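Local coordinates for protein cysteine desulfurase (Fervidobacterium islandicum, PDB 6A6E) that probably removes sulfur from cysteine as a pyridoxal phosphate-dependent SufS enzyme, supplying it to the Suf system for sulfur transfer, at residues Ser7-Asp12 with Val315-Asn320; Leu197-Phe202 with Lys224-Phe229; Ile266-Val269 with Val274-Asn277. One frame throughout, in Å; residues are numbered along the deposited sequence.

How the contacts relate
The chain opens with one arm of contact 1 and returns to it some 300 residues later, so contacts 2 and 3 lie, in that order, inside the loop it closes. Contact 1 ties the leading segment to helix 308-327, within the part of the chain that carries the six-stranded sheet. Contact 2 belongs to the seven-stranded sheet, joining the end of helix 195-201 to the entry of strand 229-233. Contact 3 is a hairpin at the second subunit. Centres of contacts 1 and 2 are about 30 Å apart, of 2 and 3 about 33 Å, and of 1 and 3 about 50 Å, so the three act at separate places: the terminus, the cofactor-binding domain and the dimer interface.

Contact 1. Residues Ser7-Asp12 with Val315-Asn320; sequences STVFSD and VEELSN
Glu-317 lays its carboxylate across the turn at Ser-7 and Thr-8, crossing the threonine obliquely. Ser-7 OG donates to Glu-317 OE2 at 2.8 Å, using the syn lone pair of that oxygen. The other oxygen, OE1, is set to receive the backbone N-H of Thr-8, but its place is less sure. A glutamate suits the helix surface here because it is long enough to span the gap: CG leaves between N and the carbonyl carbon (chi1 90°) and the rest of the chain runs out extended. The same OE2 is bonded to His-314, one turn back on helix 308-327, which limits how the carboxylate can rotate. Ser-7 OG also accepts weak bonds from the N-H groups of Val-9 and Phe-10, the first of them closing an ST turn ahead of helix 12-20, where Ser-11 as N-cap and Glu-14 form a capping box. With an alanine at Glu-317, Ser-7 OG would probably lose its acceptor on the helix and His-314 its mate. Val-9 turns toward the helix, bringing CG2 to 3.9 Å from Glu-317 OE2, while the ring of Phe-10 meets that of His-314 edge-to-face.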
loop_
_atom_site.group_PDB
_atom_site.type_symbol
_atom_site.label_atom_id
_atom_site.label_comp_id
_atom_site.label_asym_id
_atom_site.label_seq_id
_atom_site.Cartn_x
_atom_site.Cartn_y
_atom_site.Cartn_z
ATOM N N SER A 7 34.218 8.292 13.704
ATOM C CA SER A 7 33.058 9.207 13.713
ATOM C C SER A 7 33.330 10.472 14.558
ATOM O O SER A 7 33.777 10.393 15.702
ATOM C CB SER A 7 31.828 8.475 14.280
ATOM O OG SER A 7 30.623 9.062 13.840
ATOM N N THR A 8 33.032 11.637 14.012
ATOM C CA THR A 8 33.022 12.859 14.810
ATOM C C THR A 8 31.670 13.003 15.593
ATOM O O THR A 8 31.496 13.916 16.383
ATOM C CB THR A 8 33.303 14.090 13.890
ATOM O OG1 THR A 8 33.734 15.188 14.691
ATOM C CG2 THR A 8 32.094 14.556 13.084
ATOM N N VAL A 9 30.724 12.084 15.370
ATOM C CA VAL A 9 29.329 12.264 15.782
ATOM C C VAL A 9 28.959 11.310 16.900
ATOM O O VAL A 9 28.313 11.726 17.837
ATOM C CB VAL A 9 28.376 12.003 14.582
ATOM C CG1 VAL A 9 26.912 11.994 15.019
ATOM C CG2 VAL A 9 28.623 13.026 13.468
ATOM N N PHE A 10 29.321 10.028 16.756
ATOM C CA PHE A 10 28.898 8.990 17.666
ATOM C C PHE A 10 30.120 8.425 18.381
ATOM O O PHE A 10 31.140 8.225 17.748
ATOM C CB PHE A 10 28.266 7.805 16.892
ATOM C CG PHE A 10 26.939 8.108 16.268
ATOM C CD1 PHE A 10 25.893 8.538 17.033
ATOM C CD2 PHE A 10 26.736 7.906 14.925
ATOM C CE1 PHE A 10 24.645 8.802 16.467
ATOM C CE2 PHE A 10 25.512 8.191 14.332
ATOM C CZ PHE A 10 24.456 8.634 15.116
ATOM N N SER A 11 29.985 8.093 19.664
ATOM C CA SER A 11 31.006 7.357 20.398
ATOM C C SER A 11 31.153 5.965 19.800
ATOM O O SER A 11 30.295 5.508 19.044
ATOM C CB SER A 11 30.598 7.262 21.876
ATOM O OG SER A 11 29.399 6.517 22.068
ATOM N N ASP A 12 32.215 5.260 20.125
ATOM C CA ASP A 12 32.365 3.908 19.591
ATOM C C ASP A 12 31.313 2.981 20.156
ATOM O O ASP A 12 30.907 2.024 19.491
ATOM C CB ASP A 12 33.758 3.363 19.838
ATOM C CG ASP A 12 34.791 4.086 19.024
ATOM O OD1 ASP A 12 34.640 4.135 17.777
ATOM O OD2 ASP A 12 35.741 4.638 19.622
ATOM N N VAL A 315 25.622 10.939 8.373
ATOM C CA VAL A 315 25.480 10.765 6.938
ATOM C C VAL A 315 26.259 11.825 6.144
ATOM O O VAL A 315 26.865 11.521 5.138
ATOM C CB VAL A 315 23.984 10.747 6.496
ATOM C CG1 VAL A 315 23.920 10.580 5.007
ATOM C CG2 VAL A 315 23.272 9.549 7.082
ATOM N N GLU A 316 26.249 13.060 6.628
ATOM C CA GLU A 316 27.029 14.127 6.041
ATOM C C GLU A 316 28.526 13.794 6.029
ATOM O O GLU A 316 29.174 13.927 5.011
ATOM C CB GLU A 316 26.754 15.425 6.801
ATOM C CG GLU A 316 27.406 16.667 6.258
ATOM C CD GLU A 316 26.689 17.913 6.764
ATOM O OE1 GLU A 316 26.725 18.158 7.996
ATOM O OE2 GLU A 316 26.071 18.633 5.945
ATOM N N GLU A 317 29.058 13.301 7.119
ATOM C CA GLU A 317 30.498 13.017 7.161
ATOM C C GLU A 317 30.818 11.786 6.300
ATOM O O GLU A 317 31.847 11.734 5.625
ATOM C CB GLU A 317 31.027 12.894 8.613
ATOM C CG GLU A 317 30.980 11.498 9.214
ATOM C CD GLU A 317 31.184 11.467 10.745
ATOM O OE1 GLU A 317 31.827 12.449 11.245
ATOM O OE2 GLU A 317 30.696 10.459 11.408
ATOM N N LEU A 318 29.925 10.797 6.273
ATOM C CA LEU A 318 30.137 9.675 5.385
ATOM C C LEU A 318 30.135 10.117 3.945
ATOM O O LEU A 318 30.940 9.643 3.184
ATOM C CB LEU A 318 29.056 8.615 5.541
ATOM C CG LEU A 318 29.092 7.795 6.787
ATOM C CD1 LEU A 318 27.838 6.929 6.803
ATOM C CD2 LEU A 318 30.357 6.949 6.785
ATOM N N SER A 319 29.208 11.000 3.594
ATOM C CA SER A 319 29.083 11.504 2.235
ATOM C C SER A 319 30.315 12.241 1.763
ATOM O O SER A 319 30.732 12.068 0.597
ATOM C CB SER A 319 27.900 12.468 2.066
ATOM O OG SER A 319 26.683 11.873 2.441
ATOM N N ASN A 320 30.839 13.127 2.614
ATOM C CA ASN A 320 32.055 13.867 2.297
ATOM C C ASN A 320 33.218 12.927 2.088
ATOM O O ASN A 320 33.902 13.049 1.118
ATOM C CB ASN A 320 32.389 14.871 3.370
ATOM C CG ASN A 320 31.323 15.937 3.491
ATOM O OD1 ASN A 320 30.566 16.180 2.569
ATOM N ND2 ASN A 320 31.252 16.564 4.626
#

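Contact 2. Residues Leu197-Phe202 with Lys224-Phe229; sequences LIRETF and KLDVDF
Arg-199 reaches from the last turn of helix 195-201 to the chain that leads into strand 229-233, and its guanidinium finds acceptors on both sides of the join. NH1 makes a salt bridge to Asp-228 OD2 at 2.9 Å. That nitrogen also donates to Asp-226 O over 3.3 Å, nearly straight at 171°. NH2 gives hydrogens to Phe-202 O, at 2.9 Å, and to Ala-205 O, its strongest partner, past the helix end. All three acceptors within the two segments lie close to the guanidinium plane, so bonds at its edge fix the rotation of the group. A long arginine suits this place because its chain can bend: CG is anti to the backbone N (chi1 164°), then the next two torsions fold it past Asp-226, where CD lies 3.3 Å from Asp-226 O.

The aspartates are answered in turn. NH1 approaches Asp-228 OD2 from above the carboxylate plane, 44° out of it, and Leu-207 N is a second donor to that oxygen. Asp-228 OD1 pairs with Lys-249 and with a glycerol, probably from the crystallisation liquor; the lysine also bridges to Asp-226 OD1 and so probably offsets part of the charge of both acids. Asp-226 OD2 stays 4.6 Å from Arg-199 NE, near enough for charge attraction without a bond. Asp-226 has positive phi, a conformation that aspartate tolerates better than most residues, and it ends helix 222-225. Within the other helix, Thr-201 OG1 donates to Leu-197 O at 2.6 Å.

The join links two successive crossover connections of the seven-stranded sheet, helix 195-201 leading to strand 206-210 and helix 222-225 to the adjacent parallel strand 229-233: beta-alpha-beta units of the large cofactor-binding domain of fold-type I PLP enzymes.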
loop_
_atom_site.group_PDB
_atom_site.type_symbol
_atom_site.label_atom_id
_atom_site.label_comp_id
_atom_site.label_asym_id
_atom_site.label_seq_id
_atom_site.Cartn_x
_atom_site.Cartn_y
_atom_site.Cartn_z
ATOM N N LEU A 197 14.718 28.751 -2.542
ATOM C CA LEU A 197 14.947 29.585 -3.734
ATOM C C LEU A 197 13.868 29.251 -4.768
ATOM O O LEU A 197 13.285 30.143 -5.393
ATOM C CB LEU A 197 16.334 29.340 -4.271
ATOM C CG LEU A 197 16.608 29.967 -5.642
ATOM C CD1 LEU A 197 16.586 31.500 -5.596
ATOM C CD2 LEU A 197 17.925 29.414 -6.167
ATOM N N ILE A 198 13.543 27.959 -4.918
ATOM C CA ILE A 198 12.461 27.601 -5.837
ATOM C C ILE A 198 11.132 28.143 -5.377
ATOM O O ILE A 198 10.347 28.670 -6.179
ATOM C CB ILE A 198 12.429 26.056 -6.117
ATOM C CG1 ILE A 198 13.718 25.677 -6.813
ATOM C CG2 ILE A 198 11.210 25.657 -6.974
ATOM C CD1 ILE A 198 14.006 24.216 -6.744
ATOM N N ARG A 199 10.862 28.068 -4.084
ATOM C CA ARG A 199 9.573 28.528 -3.584
ATOM C C ARG A 199 9.378 30.043 -3.877
ATOM O O ARG A 199 8.284 30.457 -4.302
ATOM C CB ARG A 199 9.544 28.281 -2.089
ATOM C CG ARG A 199 8.468 29.004 -1.283
ATOM C CD ARG A 199 7.061 28.514 -1.518
ATOM N NE ARG A 199 6.507 28.697 -2.862
ATOM C CZ ARG A 199 5.346 28.163 -3.266
ATOM N NH1 ARG A 199 4.622 27.392 -2.451
ATOM N NH2 ARG A 199 4.913 28.339 -4.508
ATOM N N GLU A 200 10.426 30.845 -3.665
ATOM C CA GLU A 200 10.335 32.334 -3.976
ATOM C C GLU A 200 10.362 32.667 -5.425
ATOM O O GLU A 200 9.664 33.607 -5.853
ATOM C CB GLU A 200 11.393 33.161 -3.242
ATOM C CG GLU A 200 11.516 32.874 -1.754
ATOM C CD GLU A 200 10.199 32.988 -0.991
ATOM O OE1 GLU A 200 9.266 33.651 -1.509
ATOM O OE2 GLU A 200 10.105 32.402 0.125
ATOM N N THR A 201 11.119 31.903 -6.223
ATOM C CA THR A 201 11.134 32.160 -7.659
ATOM C C THR A 201 9.771 31.875 -8.302
ATOM O O THR A 201 9.351 32.551 -9.218
ATOM C CB THR A 201 12.215 31.282 -8.311
ATOM O OG1 THR A 201 13.452 31.522 -7.645
ATOM C CG2 THR A 201 12.322 31.512 -9.785
ATOM N N PHE A 202 9.079 30.832 -7.848
ATOM C CA PHE A 202 7.786 30.487 -8.439
ATOM C C PHE A 202 6.738 30.635 -7.349
ATOM O O PHE A 202 6.160 29.652 -6.803
ATOM C CB PHE A 202 7.819 29.082 -9.027
ATOM C CG PHE A 202 8.845 28.926 -10.114
ATOM C CD1 PHE A 202 8.621 29.466 -11.353
ATOM C CD2 PHE A 202 10.038 28.312 -9.876
ATOM C CE1 PHE A 202 9.560 29.342 -12.333
ATOM C CE2 PHE A 202 10.989 28.202 -10.850
ATOM C CZ PHE A 202 10.736 28.707 -12.089
ATOM N N LYS A 224 8.873 26.081 7.343
ATOM C CA LYS A 224 10.021 26.829 6.851
ATOM C C LYS A 224 10.204 26.754 5.359
ATOM O O LYS A 224 10.486 27.761 4.700
ATOM C CB LYS A 224 11.292 26.313 7.483
ATOM C CG LYS A 224 11.417 26.767 8.887
ATOM C CD LYS A 224 12.715 26.289 9.537
ATOM C CE LYS A 224 12.719 26.862 10.943
ATOM N NZ LYS A 224 13.922 26.327 11.629
ATOM N N LEU A 225 10.082 25.555 4.803
ATOM C CA LEU A 225 10.251 25.409 3.343
ATOM C C LEU A 225 9.074 26.062 2.621
ATOM O O LEU A 225 9.235 26.524 1.479
ATOM C CB LEU A 225 10.373 23.938 2.914
ATOM C CG LEU A 225 11.529 23.176 3.499
ATOM C CD1 LEU A 225 11.421 21.710 3.088
ATOM C CD2 LEU A 225 12.834 23.813 3.041
ATOM N N ASP A 226 7.907 26.092 3.284
ATOM C CA ASP A 226 6.667 26.633 2.700
ATOM C C ASP A 226 6.173 25.915 1.422
ATOM O O ASP A 226 5.468 26.488 0.555
ATOM C CB ASP A 226 6.811 28.134 2.429
ATOM C CG ASP A 226 5.438 28.816 2.246
ATOM O OD1 ASP A 226 4.452 28.384 2.885
ATOM O OD2 ASP A 226 5.312 29.757 1.447
ATOM N N VAL A 227 6.544 24.644 1.308
ATOM C CA VAL A 227 6.020 23.809 0.253
ATOM C C VAL A 227 4.539 23.617 0.420
ATOM O O VAL A 227 4.011 23.621 1.519
ATOM C CB VAL A 227 6.692 22.398 0.206
ATOM C CG1 VAL A 227 8.165 22.492 -0.093
ATOM C CG2 VAL A 227 6.503 21.608 1.471
ATOM N N ASP A 228 3.847 23.421 -0.693
ATOM C CA ASP A 228 2.441 23.057 -0.665
ATOM C C ASP A 228 2.177 21.576 -0.391
ATOM O O ASP A 228 1.221 21.248 0.306
ATOM C CB ASP A 228 1.848 23.503 -1.965
ATOM C CG ASP A 228 1.963 25.093 -2.124
ATOM O OD1 ASP A 228 1.683 25.795 -1.147
ATOM O OD2 ASP A 228 2.426 25.575 -3.157
ATOM N N PHE A 229 2.985 20.718 -0.976
ATOM C CA PHE A 229 2.886 19.293 -0.799
ATOM C C PHE A 229 4.294 18.746 -0.733
ATOM O O PHE A 229 5.199 19.266 -1.420
ATOM C CB PHE A 229 2.130 18.605 -1.959
ATOM C CG PHE A 229 0.723 19.057 -2.123
ATOM C CD1 PHE A 229 -0.271 18.561 -1.316
ATOM C CD2 PHE A 229 0.428 20.074 -3.017
ATOM C CE1 PHE A 229 -1.543 19.022 -1.406
ATOM C CE2 PHE A 229 -0.872 20.519 -3.139
ATOM C CZ PHE A 229 -1.862 20.003 -2.331
#

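Contact 3. Residues Ile266-Val269 with Val274-Asn277; sequences IDKV and VTFN
The side chain of Asp-267 passes obliquely by that of Thr-275, Asp-267 CB lying 3.6 Å from Thr-275 OG1, and its carboxylate oxygens do different work. OD1 is met on its syn side by Lys-268 NZ, somewhat out of the carboxylate plane, in a salt bridge. OD2 accepts from two waters: water 1 also donates to Phe-276 O, and water 2 bonds Thr-275 OG1, so solvent stitches the acid to the facing strand. Asn-277 sets its CB 3.4 Å from Ile-266 O, while its amide ND2 is bonded to Glu-264 O and to a citrate probably from the crystallisation liquor. Phe-276 leaves its backbone away from the facing strand; its ring packs on Pro-258 and Met-265 of its own chain and on Arg-142 of the second subunit.

Thr-275 faces two residues of the other strand, Asp-267 and Lys-268. Its O accepts Asp-267 N at 2.8 Å, from well above the carbonyl plane. Its N donates to Lys-268 O at 3.0 Å, here in the carbonyl plane. The hydroxyl takes Lys-268 N over 3.1 Å; OG1, tucked between N and the carbonyl carbon (chi1 58°), is thereby turned to the opposite strand, which suits threonine. The extra residue on that strand makes a beta bulge, shifting the register by one between the non-hydrogen-bonded pairs Ile-266 with Phe-276 and Val-269 with Val-274. Beyond it the two valines lie side by side, CG1 to CG1 4.1 Å, as branched apolar residues suit a strand.

Gln-378 of the second subunit bonds to Asp-267 O and Val-269 N; His-134 of that subunit packs on Val-269. Gln-378 follows closely on Cys-376, found modified to S-mercaptocysteine. The whole is a bulged antiparallel hairpin that reaches across the dimer interface, consistent with the hairpin by which SufS-type desulfurases border the partner's active site.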
loop_
_atom_site.group_PDB
_atom_site.type_symbol
_atom_site.label_atom_id
_atom_site.label_comp_id
_atom_site.label_asym_id
_atom_site.label_seq_id
_atom_site.Cartn_x
_atom_site.Cartn_y
_atom_site.Cartn_z
ATOM N N ILE A 266 -15.710 8.715 3.109
ATOM C CA ILE A 266 -17.029 9.282 2.871
ATOM C C ILE A 266 -17.606 9.813 4.189
ATOM O O ILE A 266 -17.095 9.529 5.336
ATOM C CB ILE A 266 -18.008 8.276 2.147
ATOM C CG1 ILE A 266 -18.077 6.915 2.821
ATOM C CG2 ILE A 266 -17.559 8.054 0.719
ATOM C CD1 ILE A 266 -18.786 6.918 4.179
ATOM N N ASP A 267 -18.639 10.613 4.022
ATOM C CA ASP A 267 -19.506 11.046 5.163
ATOM C C ASP A 267 -20.861 10.388 4.877
ATOM O O ASP A 267 -21.222 9.449 5.574
ATOM C CB ASP A 267 -19.582 12.583 5.223
ATOM C CG ASP A 267 -20.639 13.115 6.249
ATOM O OD1 ASP A 267 -21.193 12.306 7.005
ATOM O OD2 ASP A 267 -20.907 14.340 6.238
ATOM N N LYS A 268 -21.544 10.811 3.789
ATOM C CA LYS A 268 -22.828 10.188 3.405
ATOM C C LYS A 268 -22.797 9.628 2.010
ATOM O O LYS A 268 -22.407 10.293 1.061
ATOM C CB LYS A 268 -24.035 11.173 3.434
ATOM C CG LYS A 268 -24.435 11.642 4.807
ATOM C CD LYS A 268 -24.660 10.469 5.785
ATOM C CE LYS A 268 -25.137 10.922 7.155
ATOM N NZ LYS A 268 -24.344 12.040 7.728
ATOM N N VAL A 269 -23.324 8.431 1.862
ATOM C CA VAL A 269 -23.399 7.834 0.579
ATOM C C VAL A 269 -24.853 7.431 0.293
ATOM O O VAL A 269 -25.434 6.761 1.105
ATOM C CB VAL A 269 -22.556 6.543 0.582
ATOM C CG1 VAL A 269 -22.691 5.827 -0.756
ATOM C CG2 VAL A 269 -21.126 6.890 0.950
ATOM N N VAL A 274 -22.427 11.225 -3.228
ATOM C CA VAL A 274 -21.591 11.066 -2.026
ATOM C C VAL A 274 -21.037 12.365 -1.492
ATOM O O VAL A 274 -20.800 13.266 -2.214
ATOM C CB VAL A 274 -20.396 10.111 -2.312
ATOM C CG1 VAL A 274 -20.927 8.844 -2.884
ATOM C CG2 VAL A 274 -19.424 10.681 -3.316
ATOM N N THR A 275 -20.845 12.463 -0.195
ATOM C CA THR A 275 -20.087 13.549 0.377
ATOM C C THR A 275 -18.935 12.898 1.195
ATOM O O THR A 275 -18.934 11.667 1.434
ATOM C CB THR A 275 -20.964 14.369 1.312
ATOM O OG1 THR A 275 -21.459 13.494 2.309
ATOM C CG2 THR A 275 -22.152 15.000 0.498
ATOM N N PHE A 276 -17.976 13.728 1.583
ATOM C CA PHE A 276 -16.687 13.248 2.082
ATOM C C PHE A 276 -16.482 13.577 3.527
ATOM O O PHE A 276 -17.064 14.497 4.047
ATOM C CB PHE A 276 -15.577 13.847 1.254
ATOM C CG PHE A 276 -15.684 13.548 -0.216
ATOM C CD1 PHE A 276 -15.887 12.242 -0.681
ATOM C CD2 PHE A 276 -15.543 14.588 -1.160
ATOM C CE1 PHE A 276 -16.027 11.999 -2.020
ATOM C CE2 PHE A 276 -15.652 14.326 -2.499
ATOM C CZ PHE A 276 -15.856 13.043 -2.929
ATOM N N ASN A 277 -15.681 12.778 4.196
ATOM C CA ASN A 277 -15.301 12.978 5.580
ATOM C C ASN A 277 -14.369 14.217 5.705
ATOM O O ASN A 277 -13.948 14.794 4.711
ATOM C CB ASN A 277 -14.592 11.698 6.034
ATOM C CG ASN A 277 -14.715 11.421 7.476
ATOM O OD1 ASN A 277 -14.980 12.342 8.282
ATOM N ND2 ASN A 277 -14.406 10.148 7.862
HETATM O O HOH W 1 -19.467 15.934 4.043
HETATM O O HOH W 2 -22.820 14.738 4.123
#